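Local coordinates for protein acinetobacter secreted protease CpaA (Acinetobacter nosocomialis M2, PDB 6O38) that is a zinc-dependent metalloprotease, probably exported by the type II secretion system with the help of its chaperone CpaB, at residues I154-T157 against N158-F161. Sequence-based numbering, arbitrary orientation.
Sequences IDKT and NLLF
A type I beta turn from K156 to L159 makes this local contact, in the loop that leaves strand 152-154 of a StcE-type beta-sandwich domain. It is closed by L159 N donating to K156 O at 3.3 Å. Overlapping its start, D155, the residue just ahead of it, forms an Asx turn: its OD1 accepts from T157 N at 2.8 Å and also from T157 OG1 at 2.9 Å. The short side chain of aspartate brings its carboxylate within reach of the amide two residues on, and the threonine hydroxyl, lying beside its own backbone N (chi1 -63°), meets the same oxygen. At the end of the turn L159 folds its branched end back over the chain, CD1 coming to 3.4 Å from D155 O and to 4.0 Å from I154 CG2, the two side chains crossing at about a right angle. These aliphatic groups suit a buried spot, where I154 also rests on Y173 and F175 of strand 172-178. N158, buried as well, spends its amide ND2 on L132 O and S134 OG. From within the turn N158, and just past it L160, bond through their backbones to W184, joining the loop to strand 183-195, while the backbone of D155 bonds to that of I130 in strand 129-131.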
ATOM      1  N   ILE A 154      15.609  15.611  20.007  1.00 54.30           N
ATOM      2  CA  ILE A 154      14.669  16.562  19.426  1.00 54.28           C
ATOM      3  C   ILE A 154      13.475  16.699  20.359  1.00 53.70           C
ATOM      4  O   ILE A 154      12.961  15.697  20.870  1.00 52.78           O
ATOM      5  CB  ILE A 154      14.218  16.114  18.024  1.00 54.17           C
ATOM      6  CG1 ILE A 154      15.424  15.958  17.098  1.00 55.00           C
ATOM      7  CG2 ILE A 154      13.218  17.101  17.438  1.00 54.22           C
ATOM      8  CD1 ILE A 154      15.084  15.370  15.746  1.00 54.90           C
ATOM      9  N   ASP A 155      13.045  17.939  20.594  1.00 54.21           N
ATOM     10  CA  ASP A 155      11.822  18.176  21.351  1.00 53.61           C
ATOM     11  C   ASP A 155      10.646  17.506  20.653  1.00 52.95           C
ATOM     12  O   ASP A 155      10.488  17.600  19.433  1.00 53.21           O
ATOM     13  CB  ASP A 155      11.575  19.679  21.507  1.00 54.43           C
ATOM     14  CG  ASP A 155      10.453  19.998  22.491  1.00 54.26           C
ATOM     15  OD1 ASP A 155       9.390  19.344  22.444  1.00 53.46           O
ATOM     16  OD2 ASP A 155      10.639  20.909  23.322  1.00 55.04           O
ATOM     17  N   LYS A 156       9.812  16.831  21.441  1.00 51.53           N
ATOM     18  CA  LYS A 156       8.766  15.962  20.922  1.00 50.86           C
ATOM     19  C   LYS A 156       7.395  16.625  20.879  1.00 50.90           C
ATOM     20  O   LYS A 156       6.429  15.980  20.461  1.00 50.48           O
ATOM     21  CB  LYS A 156       8.693  14.682  21.761  1.00 49.95           C
ATOM     22  CG  LYS A 156      10.044  14.015  21.971  1.00 50.19           C
ATOM     23  CD  LYS A 156       9.891  12.608  22.519  1.00 49.36           C
ATOM     24  CE  LYS A 156      11.137  12.166  23.266  1.00 49.54           C
ATOM     25  NZ  LYS A 156      10.931  10.862  23.956  1.00 48.84           N
ATOM     26  N   THR A 157       7.287  17.885  21.309  1.00 52.05           N
ATOM     27  CA  THR A 157       5.981  18.533  21.416  1.00 52.17           C
ATOM     28  C   THR A 157       5.261  18.567  20.071  1.00 52.40           C
ATOM     29  O   THR A 157       4.093  18.173  19.970  1.00 52.12           O
ATOM     30  CB  THR A 157       6.139  19.948  21.976  1.00 53.19           C
ATOM     31  OG1 THR A 157       6.682  19.880  23.300  1.00 53.20           O
ATOM     32  CG2 THR A 157       4.790  20.652  22.023  1.00 53.85           C
ATOM     33  N   ASN A 158       5.943  19.032  19.025  1.00 51.85           N
ATOM     34  CA  ASN A 158       5.336  19.183  17.710  1.00 52.00           C
ATOM     35  C   ASN A 158       5.656  18.020  16.778  1.00 51.29           C
ATOM     36  O   ASN A 158       5.522  18.157  15.557  1.00 51.60           O
ATOM     37  CB  ASN A 158       5.767  20.508  17.076  1.00 53.11           C
ATOM     38  CG  ASN A 158       7.276  20.652  16.983  1.00 53.48           C
ATOM     39  OD1 ASN A 158       8.025  19.746  17.345  1.00 52.91           O
ATOM     40  ND2 ASN A 158       7.728  21.801  16.495  1.00 54.61           N
ATOM     41  N   LEU A 159       6.077  16.885  17.324  1.00 49.80           N
ATOM     42  CA  LEU A 159       6.285  15.682  16.535  1.00 49.42           C
ATOM     43  C   LEU A 159       5.031  14.818  16.565  1.00 48.81           C
ATOM     44  O   LEU A 159       4.274  14.823  17.539  1.00 48.50           O
ATOM     45  CB  LEU A 159       7.486  14.891  17.056  1.00 49.14           C
ATOM     46  CG  LEU A 159       8.798  15.673  17.152  1.00 49.84           C
ATOM     47  CD1 LEU A 159       9.938  14.768  17.591  1.00 49.66           C
ATOM     48  CD2 LEU A 159       9.126  16.345  15.827  1.00 50.58           C
ATOM     49  N   LEU A 160       4.808  14.084  15.471  1.00 46.35           N
ATOM     50  CA  LEU A 160       3.611  13.253  15.365  1.00 45.68           C
ATOM     51  C   LEU A 160       3.531  12.244  16.505  1.00 44.89           C
ATOM     52  O   LEU A 160       2.465  12.047  17.097  1.00 44.61           O
ATOM     53  CB  LEU A 160       3.584  12.540  14.013  1.00 45.38           C
ATOM     54  CG  LEU A 160       2.385  11.624  13.764  1.00 44.75           C
ATOM     55  CD1 LEU A 160       1.107  12.435  13.625  1.00 45.23           C
ATOM     56  CD2 LEU A 160       2.616  10.762  12.532  1.00 44.44           C
ATOM     57  N   PHE A 161       4.650  11.598  16.827  1.00 44.62           N
ATOM     58  CA  PHE A 161       4.723  10.667  17.939  1.00 43.77           C
ATOM     59  C   PHE A 161       5.985  10.931  18.750  1.00 43.82           C
ATOM     60  O   PHE A 161       7.027  11.280  18.184  1.00 44.43           O
ATOM     61  CB  PHE A 161       4.716   9.211  17.450  1.00 43.12           C
ATOM     62  CG  PHE A 161       3.393   8.762  16.901  1.00 43.03           C
ATOM     63  CD1 PHE A 161       2.341   8.462  17.752  1.00 42.64           C
ATOM     64  CD2 PHE A 161       3.202   8.632  15.536  1.00 43.42           C
ATOM     65  CE1 PHE A 161       1.122   8.047  17.251  1.00 42.73           C
ATOM     66  CE2 PHE A 161       1.983   8.217  15.029  1.00 43.43           C
ATOM     67  CZ  PHE A 161       0.943   7.924  15.888  1.00 43.12           C
TER